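Aspartate aminotransferase (Giardia lamblia, PDB 3MEB) probably catalyses the pyridoxal phosphate-dependent transfer of the amino group of L-aspartate to 2-oxoglutarate, giving oxaloacetate and L-glutamate. Local coordinates at residues L132-E137 with T315-K320; G160-V165 with V171-Y176; R359-L364 with M391-G396. One frame throughout, in Å; residues are numbered along the deposited sequence.

Interaction 1: L132-E137 with T315-K320; sequences LHIGFE and TLQIRK. With EDO (1,2-ethanediol), chain L.
The amide of Gln317 reaches from helix 300-319 to helix 127-142 and gives two hydrogen bonds there. Both come from NE2. One goes to the backbone, with Gln317 NE2 2.9 Å from Ile134 O. NE2 lies in the plane of the Ile134 carbonyl, on a lone pair of the oxygen, and the oxygen lies nearly in the amide plane. The other goes to the carboxylate, with Gln317 NE2 2.8 Å from Glu137 OE1. This nitrogen comes from above the carboxylate plane, and the two flat groups stand 90° apart. Glu137 has CG anti to its own nitrogen (chi1 175°) and an extended chain, which carries OE1 across to the amide. The two bonds of NE2 fix the rotation of the amide. Glu137 OE1 also makes a salt bridge to Lys164 of the second subunit, which would probably favour the charged carboxylate.

Apolar contact lies beside the polar pair. Ile134 CD1 packs 3.6 Å from Ile318 CG1, the two side chains crossing at about a right angle. Separately, Ile134 CG2 packs against the amide nitrogen, 3.5 Å from Gln317 NE2.

O2 of a bound ethanediol, probably from the crystallisation liquor, lies at the edge of the Arg319 guanidinium, in its plane. Arg319 NH2 makes a 2.7 Å hydrogen bond to ethanediol O2; the bonds from NH1 are weak. Arg319 NE forms a salt bridge with Asp34 of the second subunit.

The axes of 132-137 and 315-319 approach to 10.2 Å, with their directions 120° apart. This is a buried helix-helix crossing beside the dimer interface of a class I aminotransferase. Helix 127-142 begins with the cofactor-binding residues Ser127, Gly128 and Thr129.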
loop_
_atom_site.group_PDB
_atom_site.type_symbol
_atom_site.label_atom_id
_atom_site.label_comp_id
_atom_site.label_asym_id
_atom_site.label_seq_id
_atom_site.Cartn_x
_atom_site.Cartn_y
_atom_site.Cartn_z
ATOM N N LEU A 132 -6.923 1.098 -8.527
ATOM C CA LEU A 132 -7.458 2.303 -9.186
ATOM C C LEU A 132 -6.449 3.409 -9.214
ATOM O O LEU A 132 -6.295 4.063 -10.227
ATOM C CB LEU A 132 -8.718 2.826 -8.468
ATOM C CG LEU A 132 -9.961 1.915 -8.482
ATOM C CD1 LEU A 132 -10.879 2.219 -7.298
ATOM C CD2 LEU A 132 -10.725 1.991 -9.877
ATOM N N HIS A 133 -5.834 3.688 -8.073
ATOM C CA HIS A 133 -4.772 4.671 -8.034
ATOM C C HIS A 133 -3.733 4.454 -9.153
ATOM O O HIS A 133 -3.487 5.359 -9.953
ATOM C CB HIS A 133 -4.090 4.755 -6.660
ATOM C CG HIS A 133 -2.882 5.632 -6.656
ATOM N ND1 HIS A 133 -2.954 7.004 -6.802
ATOM C CD2 HIS A 133 -1.566 5.330 -6.556
ATOM C CE1 HIS A 133 -1.731 7.505 -6.802
ATOM N NE2 HIS A 133 -0.871 6.511 -6.663
ATOM N N ILE A 134 -3.135 3.274 -9.168
ATOM C CA ILE A 134 -2.037 2.971 -10.098
ATOM C C ILE A 134 -2.529 2.952 -11.549
ATOM O O ILE A 134 -1.830 3.441 -12.451
ATOM C CB ILE A 134 -1.317 1.640 -9.745
ATOM C CG1 ILE A 134 -0.574 1.790 -8.413
ATOM C CG2 ILE A 134 -0.312 1.237 -10.861
ATOM C CD1 ILE A 134 0.607 2.793 -8.453
ATOM N N GLY A 135 -3.749 2.457 -11.748
ATOM C CA GLY A 135 -4.335 2.394 -13.077
ATOM C C GLY A 135 -4.732 3.781 -13.600
ATOM O O GLY A 135 -4.442 4.132 -14.758
ATOM N N PHE A 136 -5.305 4.613 -12.731
ATOM C CA PHE A 136 -5.582 6.029 -13.086
ATOM C C PHE A 136 -4.294 6.776 -13.481
ATOM O O PHE A 136 -4.235 7.498 -14.514
ATOM C CB PHE A 136 -6.255 6.755 -11.917
ATOM C CG PHE A 136 -7.709 6.425 -11.714
ATOM C CD1 PHE A 136 -8.298 5.294 -12.271
ATOM C CD2 PHE A 136 -8.494 7.240 -10.902
ATOM C CE1 PHE A 136 -9.639 4.996 -12.023
ATOM C CE2 PHE A 136 -9.820 6.933 -10.656
ATOM C CZ PHE A 136 -10.386 5.819 -11.212
ATOM N N GLU A 137 -3.266 6.643 -12.650
ATOM C CA GLU A 137 -1.990 7.270 -12.912
ATOM C C GLU A 137 -1.339 6.682 -14.166
ATOM O O GLU A 137 -0.749 7.414 -14.968
ATOM C CB GLU A 137 -1.039 7.114 -11.718
ATOM C CG GLU A 137 0.360 7.643 -11.957
ATOM C CD GLU A 137 1.289 7.363 -10.792
ATOM O OE1 GLU A 137 1.330 6.204 -10.269
ATOM O OE2 GLU A 137 2.022 8.298 -10.422
ATOM N N THR A 315 4.999 -1.180 -12.246
ATOM C CA THR A 315 5.888 -1.516 -11.115
ATOM C C THR A 315 6.826 -0.362 -10.789
ATOM O O THR A 315 7.234 -0.172 -9.629
ATOM C CB THR A 315 6.644 -2.837 -11.325
ATOM O OG1 THR A 315 7.479 -2.763 -12.485
ATOM C CG2 THR A 315 5.625 -4.042 -11.428
ATOM N N LEU A 316 7.146 0.445 -11.788
ATOM C CA LEU A 316 7.940 1.636 -11.536
ATOM C C LEU A 316 7.083 2.630 -10.720
ATOM O O LEU A 316 7.545 3.195 -9.747
ATOM C CB LEU A 316 8.410 2.262 -12.839
ATOM C CG LEU A 316 9.127 3.582 -12.702
ATOM C CD1 LEU A 316 10.315 3.553 -11.719
ATOM C CD2 LEU A 316 9.491 4.039 -14.120
ATOM N N GLN A 317 5.806 2.783 -11.101
ATOM C CA GLN A 317 4.895 3.639 -10.327
ATOM C C GLN A 317 4.834 3.208 -8.884
ATOM O O GLN A 317 4.991 4.026 -7.950
ATOM C CB GLN A 317 3.488 3.612 -10.929
ATOM C CG GLN A 317 3.368 4.327 -12.301
ATOM C CD GLN A 317 2.082 3.959 -12.941
ATOM O OE1 GLN A 317 2.045 3.368 -14.044
ATOM N NE2 GLN A 317 0.991 4.222 -12.230
ATOM N N ILE A 318 4.642 1.907 -8.699
ATOM C CA ILE A 318 4.509 1.344 -7.373
ATOM C C ILE A 318 5.791 1.532 -6.540
ATOM O O ILE A 318 5.724 1.879 -5.367
ATOM C CB ILE A 318 4.079 -0.123 -7.481
ATOM C CG1 ILE A 318 2.578 -0.161 -7.812
ATOM C CG2 ILE A 318 4.358 -0.923 -6.186
ATOM C CD1 ILE A 318 2.068 -1.588 -8.178
ATOM N N ARG A 319 6.939 1.344 -7.200
ATOM C CA ARG A 319 8.262 1.501 -6.566
ATOM C C ARG A 319 8.365 2.825 -5.856
ATOM O O ARG A 319 8.871 2.887 -4.727
ATOM C CB ARG A 319 9.390 1.405 -7.598
ATOM C CG ARG A 319 10.791 1.512 -7.029
ATOM C CD ARG A 319 11.057 0.591 -5.823
ATOM N NE ARG A 319 12.494 0.343 -5.678
ATOM C CZ ARG A 319 13.117 0.042 -4.541
ATOM N NH1 ARG A 319 12.464 -0.036 -3.362
ATOM N NH2 ARG A 319 14.425 -0.179 -4.576
ATOM N N LYS A 320 7.884 3.876 -6.529
ATOM C CA LYS A 320 7.881 5.236 -6.015
ATOM C C LYS A 320 6.792 5.574 -5.002
ATOM O O LYS A 320 6.812 6.671 -4.420
ATOM C CB LYS A 320 7.758 6.224 -7.164
ATOM C CG LYS A 320 8.793 6.058 -8.197
ATOM C CD LYS A 320 8.586 7.111 -9.297
ATOM C CE LYS A 320 8.375 6.494 -10.614
ATOM N NZ LYS A 320 8.539 7.488 -11.673
HETATM C C1 EDO L . 13.303 -1.876 -0.357
HETATM O O1 EDO L . 11.938 -1.465 -0.594
HETATM C C2 EDO L . 14.022 -2.385 -1.590
HETATM O O2 EDO L . 14.808 -1.344 -2.192
#

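Interaction 2: G160-V165 with V171-Y176; sequences GIYDKV and VPYKEY
Tyr162 on helix 157-166 faces Tyr173, which lies just before strand 174-176, and their CA atoms, 7.9 Å apart, are the nearest pair between the two backbones. The Tyr162 ring does most of the touching. Its CG is anti to the backbone nitrogen (chi1 -175°), and this sends the ring out from the helix to the incoming chain. The hydroxyl gives a hydrogen bond to the backbone, with Tyr162 OH 2.7 Å from Val171 O. The donor stands above the carbonyl plane, 40° out of it. The carbonyl oxygen itself lies at the edge of the ring, in its plane.

Tyr173 meets the face of the same ring in two ways. Tyr173 CB lies over it in a CH-pi contact, 3.7 Å from Tyr162 CZ and offset toward the rim. The Tyr173 ring then turns an edge to that face in a T-shaped stack. The centroids are 5.7 Å apart and the planes stand at 87°. Tyr173 CD2 is the near edge atom, 4.1 Å from Tyr162 CD1. Val171 adds a light contact through CG1 beside the hydroxyl.

Tyr162 also stacks with Phe166 and touches Met150 of strand 148-151. Lys174 and Tyr176 pair their backbones with that strand. The contact thus closes the return from helix to edge strand in the beta-alpha-beta unit 148-151, 157-166, 174-176 of the large mixed sheet.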
loop_
_atom_site.group_PDB
_atom_site.type_symbol
_atom_site.label_atom_id
_atom_site.label_comp_id
_atom_site.label_asym_id
_atom_site.label_seq_id
_atom_site.Cartn_x
_atom_site.Cartn_y
_atom_site.Cartn_z
ATOM N N GLY A 160 -11.986 11.096 -5.234
ATOM C CA GLY A 160 -10.742 11.439 -4.529
ATOM C C GLY A 160 -9.514 10.778 -5.129
ATOM O O GLY A 160 -8.453 11.369 -5.191
ATOM N N ILE A 161 -9.658 9.517 -5.519
ATOM C CA ILE A 161 -8.605 8.787 -6.190
ATOM C C ILE A 161 -8.275 9.574 -7.438
ATOM O O ILE A 161 -7.106 9.848 -7.722
ATOM C CB ILE A 161 -9.027 7.361 -6.548
ATOM C CG1 ILE A 161 -9.337 6.558 -5.274
ATOM C CG2 ILE A 161 -7.907 6.683 -7.355
ATOM C CD1 ILE A 161 -10.263 5.369 -5.457
ATOM N N TYR A 162 -9.326 9.966 -8.163
ATOM C CA TYR A 162 -9.158 10.798 -9.347
ATOM C C TYR A 162 -8.469 12.124 -9.030
ATOM O O TYR A 162 -7.539 12.532 -9.748
ATOM C CB TYR A 162 -10.502 11.042 -10.045
ATOM C CG TYR A 162 -10.354 11.794 -11.330
ATOM C CD1 TYR A 162 -10.275 13.176 -11.321
ATOM C CD2 TYR A 162 -10.282 11.133 -12.568
ATOM C CE1 TYR A 162 -10.115 13.905 -12.499
ATOM C CE2 TYR A 162 -10.137 11.860 -13.753
ATOM C CZ TYR A 162 -10.049 13.249 -13.706
ATOM O OH TYR A 162 -9.914 14.045 -14.840
ATOM N N ASP A 163 -8.906 12.810 -7.967
ATOM C CA ASP A 163 -8.332 14.118 -7.692
ATOM C C ASP A 163 -6.842 14.030 -7.419
ATOM O O ASP A 163 -6.057 14.864 -7.871
ATOM C CB ASP A 163 -9.004 14.775 -6.511
ATOM C CG ASP A 163 -8.449 16.146 -6.225
ATOM O OD1 ASP A 163 -8.305 16.975 -7.163
ATOM O OD2 ASP A 163 -8.187 16.402 -5.039
ATOM N N LYS A 164 -6.412 13.020 -6.677
ATOM C CA LYS A 164 -4.984 12.985 -6.362
ATOM C C LYS A 164 -4.121 12.738 -7.628
ATOM O O LYS A 164 -2.992 13.260 -7.687
ATOM C CB LYS A 164 -4.692 11.951 -5.250
ATOM C CG LYS A 164 -3.179 11.646 -5.053
ATOM C CD LYS A 164 -2.888 10.876 -3.754
ATOM C CE LYS A 164 -1.408 10.454 -3.693
ATOM N NZ LYS A 164 -1.004 9.913 -2.367
ATOM N N VAL A 165 -4.628 11.981 -8.628
ATOM C CA VAL A 165 -3.845 11.701 -9.846
ATOM C C VAL A 165 -3.948 12.856 -10.866
ATOM O O VAL A 165 -2.949 13.292 -11.417
ATOM C CB VAL A 165 -4.217 10.347 -10.495
ATOM C CG1 VAL A 165 -3.508 10.126 -11.878
ATOM C CG2 VAL A 165 -3.866 9.173 -9.511
ATOM N N VAL A 171 -7.771 19.396 -14.367
ATOM C CA VAL A 171 -8.271 18.401 -15.333
ATOM C C VAL A 171 -9.525 17.720 -14.769
ATOM O O VAL A 171 -9.449 16.619 -14.236
ATOM C CB VAL A 171 -7.225 17.312 -15.613
ATOM C CG1 VAL A 171 -7.659 16.419 -16.798
ATOM C CG2 VAL A 171 -5.852 17.939 -15.858
ATOM N N PRO A 172 -10.679 18.405 -14.850
ATOM C CA PRO A 172 -11.920 17.806 -14.366
ATOM C C PRO A 172 -12.283 16.497 -15.080
ATOM O O PRO A 172 -12.002 16.335 -16.263
ATOM C CB PRO A 172 -12.973 18.896 -14.659
ATOM C CG PRO A 172 -12.334 19.821 -15.618
ATOM C CD PRO A 172 -10.886 19.799 -15.283
ATOM N N TYR A 173 -12.888 15.567 -14.346
ATOM C CA TYR A 173 -13.476 14.395 -14.960
ATOM C C TYR A 173 -14.774 14.814 -15.640
ATOM O O TYR A 173 -15.385 15.814 -15.231
ATOM C CB TYR A 173 -13.750 13.310 -13.898
ATOM C CG TYR A 173 -14.690 13.735 -12.799
ATOM C CD1 TYR A 173 -16.087 13.713 -12.985
ATOM C CD2 TYR A 173 -14.202 14.158 -11.567
ATOM C CE1 TYR A 173 -16.951 14.112 -11.968
ATOM C CE2 TYR A 173 -15.055 14.568 -10.556
ATOM C CZ TYR A 173 -16.424 14.541 -10.756
ATOM O OH TYR A 173 -17.259 14.935 -9.738
ATOM N N LYS A 174 -15.186 14.055 -16.663
ATOM C CA LYS A 174 -16.532 14.132 -17.243
ATOM C C LYS A 174 -17.424 12.993 -16.731
ATOM O O LYS A 174 -16.950 12.070 -16.021
ATOM C CB LYS A 174 -16.462 14.114 -18.768
ATOM N N GLU A 175 -18.719 13.079 -17.075
ATOM C CA GLU A 175 -19.675 12.118 -16.633
ATOM C C GLU A 175 -20.457 11.578 -17.827
ATOM O O GLU A 175 -20.678 12.277 -18.817
ATOM C CB GLU A 175 -20.620 12.734 -15.623
ATOM C CG GLU A 175 -19.930 13.238 -14.348
ATOM C CD GLU A 175 -20.934 13.814 -13.363
ATOM O OE1 GLU A 175 -21.578 14.817 -13.706
ATOM O OE2 GLU A 175 -21.090 13.244 -12.270
ATOM N N TYR A 176 -20.881 10.336 -17.708
ATOM C CA TYR A 176 -21.890 9.797 -18.606
ATOM C C TYR A 176 -23.139 9.529 -17.785
ATOM O O TYR A 176 -23.056 9.263 -16.584
ATOM C CB TYR A 176 -21.402 8.558 -19.356
ATOM C CG TYR A 176 -21.007 7.360 -18.533
ATOM C CD1 TYR A 176 -21.947 6.392 -18.186
ATOM C CD2 TYR A 176 -19.697 7.169 -18.125
ATOM C CE1 TYR A 176 -21.613 5.296 -17.456
ATOM C CE2 TYR A 176 -19.340 6.053 -17.370
ATOM C CZ TYR A 176 -20.297 5.139 -17.015
ATOM O OH TYR A 176 -19.964 4.024 -16.302
#

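Interaction 3: R359-L364 with M391-G396; sequences RMRSLL and MFTFTG
The long helix 340-370 meets strand 392-394 of a small two-stranded antiparallel sheet here, through one buried arginine. Arg361 carries the contact. Its chain is extended from CG to NE, which brings the guanidinium up to the backbone of the strand. There it meets two neighbouring residues with its edge.

Arg361 NH2 is 2.8 Å from Phe392 O, and this hydrogen bond is nearly straight, with an angle of 169° at the hydrogen. The oxygen lies in the guanidinium plane. Seen from the carbonyl, however, the nitrogen stands above the plane, 51° out of it. The second terminal nitrogen turns to the next residue. Arg361 NH1 lies 2.8 Å from Thr393 OG1, with the hydroxyl oxygen tilted from the guanidinium plane. This bond is more bent, at 133°. Arg361 NH1 also has a weak bond, 3.4 Å long, to Phe392 O. The Thr393 side chain points toward the helix from CA, with OG1 anti to the carbonyl carbon, and it runs past Arg361 in the opposite direction.

Two further carbonyls take part. NH1 bonds to Ile385 O and NH2 to Gly390 O. The Phe392 side chain leaves the other way. It lies about 4 Å from the side chains of Tyr244 and Asn213, both cofactor-binding residues, and makes a cation-pi contact with Arg419.

A buried guanidinium is thus held by neutral oxygens: three backbone carbonyls and one hydroxyl. None of the four is a carboxylate, so the positive charge of Arg361 is probably balanced by dipoles among these partners. The several bonds should fix the rotation of the guanidinium. They tie the helix to the start of the strand that places Phe392 near the pyridoxal phosphate.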
loop_
_atom_site.group_PDB
_atom_site.type_symbol
_atom_site.label_atom_id
_atom_site.label_comp_id
_atom_site.label_asym_id
_atom_site.label_seq_id
_atom_site.Cartn_x
_atom_site.Cartn_y
_atom_site.Cartn_z
ATOM N N ARG A 359 -31.776 -13.639 1.498
ATOM C CA ARG A 359 -32.735 -13.899 2.579
ATOM C C ARG A 359 -33.021 -12.654 3.447
ATOM O O ARG A 359 -34.154 -12.443 3.862
ATOM C CB ARG A 359 -32.244 -15.051 3.473
ATOM C CG ARG A 359 -32.338 -16.394 2.777
ATOM C CD ARG A 359 -32.195 -17.575 3.754
ATOM N NE ARG A 359 -30.900 -17.554 4.453
ATOM C CZ ARG A 359 -29.769 -18.085 3.975
ATOM N NH1 ARG A 359 -29.747 -18.700 2.790
ATOM N NH2 ARG A 359 -28.653 -18.022 4.685
ATOM N N MET A 360 -31.998 -11.825 3.668
ATOM C CA MET A 360 -32.164 -10.563 4.384
ATOM C C MET A 360 -32.928 -9.522 3.559
ATOM O O MET A 360 -33.702 -8.774 4.090
ATOM C CB MET A 360 -30.813 -10.001 4.825
ATOM C CG MET A 360 -30.098 -10.808 5.922
ATOM S SD MET A 360 -31.027 -11.110 7.434
ATOM C CE MET A 360 -31.930 -12.614 6.997
ATOM N N ARG A 361 -32.715 -9.476 2.262
ATOM C CA ARG A 361 -33.551 -8.643 1.395
ATOM C C ARG A 361 -35.035 -9.006 1.537
ATOM O O ARG A 361 -35.875 -8.138 1.768
ATOM C CB ARG A 361 -33.121 -8.806 -0.048
ATOM C CG ARG A 361 -31.778 -8.141 -0.375
ATOM C CD ARG A 361 -31.412 -8.331 -1.859
ATOM N NE ARG A 361 -30.116 -7.729 -2.129
ATOM C CZ ARG A 361 -29.865 -6.422 -2.078
ATOM N NH1 ARG A 361 -30.811 -5.543 -1.758
ATOM N NH2 ARG A 361 -28.647 -5.986 -2.328
ATOM N N SER A 362 -35.346 -10.298 1.461
ATOM C CA SER A 362 -36.723 -10.773 1.607
ATOM C C SER A 362 -37.269 -10.485 2.985
ATOM O O SER A 362 -38.437 -10.053 3.100
ATOM C CB SER A 362 -36.817 -12.280 1.335
ATOM O OG SER A 362 -36.306 -12.534 0.033
ATOM N N LEU A 363 -36.463 -10.726 4.029
ATOM C CA LEU A 363 -36.966 -10.538 5.383
ATOM C C LEU A 363 -37.224 -9.066 5.666
ATOM O O LEU A 363 -38.273 -8.727 6.216
ATOM C CB LEU A 363 -36.068 -11.171 6.430
ATOM C CG LEU A 363 -36.511 -11.112 7.907
ATOM C CD1 LEU A 363 -37.876 -11.729 8.118
ATOM C CD2 LEU A 363 -35.455 -11.814 8.783
ATOM N N LEU A 364 -36.291 -8.187 5.290
ATOM C CA LEU A 364 -36.508 -6.767 5.573
ATOM C C LEU A 364 -37.742 -6.303 4.786
ATOM O O LEU A 364 -38.554 -5.597 5.339
ATOM C CB LEU A 364 -35.332 -5.866 5.233
ATOM C CG LEU A 364 -35.526 -4.360 5.489
ATOM C CD1 LEU A 364 -35.888 -4.003 6.991
ATOM C CD2 LEU A 364 -34.242 -3.647 4.983
ATOM N N MET A 391 -24.357 -6.029 -2.502
ATOM C CA MET A 391 -24.488 -5.913 -1.070
ATOM C C MET A 391 -25.473 -4.859 -0.573
ATOM O O MET A 391 -25.869 -4.916 0.596
ATOM C CB MET A 391 -23.134 -5.547 -0.474
ATOM C CG MET A 391 -22.169 -6.683 -0.378
ATOM S SD MET A 391 -20.689 -6.197 0.537
ATOM C CE MET A 391 -19.863 -7.800 0.629
ATOM N N PHE A 392 -25.817 -3.874 -1.412
ATOM C CA PHE A 392 -26.510 -2.703 -0.919
ATOM C C PHE A 392 -27.941 -2.573 -1.444
ATOM O O PHE A 392 -28.369 -3.237 -2.428
ATOM C CB PHE A 392 -25.745 -1.416 -1.250
ATOM C CG PHE A 392 -24.278 -1.423 -0.824
ATOM C CD1 PHE A 392 -23.914 -1.263 0.523
ATOM C CD2 PHE A 392 -23.286 -1.586 -1.768
ATOM C CE1 PHE A 392 -22.579 -1.251 0.911
ATOM C CE2 PHE A 392 -21.912 -1.605 -1.388
ATOM C CZ PHE A 392 -21.566 -1.434 -0.057
ATOM N N THR A 393 -28.698 -1.724 -0.756
ATOM C CA THR A 393 -29.879 -1.126 -1.327
ATOM C C THR A 393 -29.694 0.396 -1.288
ATOM O O THR A 393 -29.330 0.979 -0.249
ATOM C CB THR A 393 -31.187 -1.569 -0.614
ATOM O OG1 THR A 393 -31.269 -3.016 -0.568
ATOM C CG2 THR A 393 -32.378 -1.024 -1.350
ATOM N N PHE A 394 -29.916 1.045 -2.419
ATOM C CA PHE A 394 -29.930 2.497 -2.471
ATOM C C PHE A 394 -31.319 2.859 -2.015
ATOM O O PHE A 394 -32.234 2.952 -2.823
ATOM C CB PHE A 394 -29.619 2.950 -3.901
ATOM C CG PHE A 394 -28.956 4.313 -4.020
ATOM C CD1 PHE A 394 -27.808 4.629 -3.309
ATOM C CD2 PHE A 394 -29.428 5.241 -4.919
ATOM C CE1 PHE A 394 -27.184 5.894 -3.448
ATOM C CE2 PHE A 394 -28.817 6.497 -5.075
ATOM C CZ PHE A 394 -27.690 6.817 -4.335
ATOM N N THR A 395 -31.513 2.999 -0.706
ATOM C CA THR A 395 -32.891 3.004 -0.167
ATOM C C THR A 395 -33.743 4.211 -0.575
ATOM O O THR A 395 -34.939 4.078 -0.700
ATOM C CB THR A 395 -32.956 2.911 1.368
ATOM O OG1 THR A 395 -32.457 4.122 1.975
ATOM C CG2 THR A 395 -32.192 1.652 1.901
ATOM N N GLY A 396 -33.134 5.368 -0.759
ATOM C CA GLY A 396 -33.879 6.599 -0.935
ATOM C C GLY A 396 -34.317 7.245 0.386
ATOM O O GLY A 396 -34.924 8.302 0.376
#

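Interactions 1 and 2 are neighbours, with centres 16 Å apart. Helices 127-142 and 157-166 join them: Phe136 packs on Ile161, and His133 and Glu137 on Val165. Along the chain, interaction 2 is nested inside the loop closed by interaction 1. Interaction 2 includes edge strand 174-176 of the large mixed sheet; in interaction 1, Ile134 and Ile318 pack on its strand 120-125. Both touch the second subunit, so they form one neighbourhood at sheet and dimer interface. Interaction 3 follows later in the chain and lies apart, its nearest atoms about 12 to 13 Å from the others. It belongs to the small antiparallel sheet, and no other protein chain of the assembly touches it.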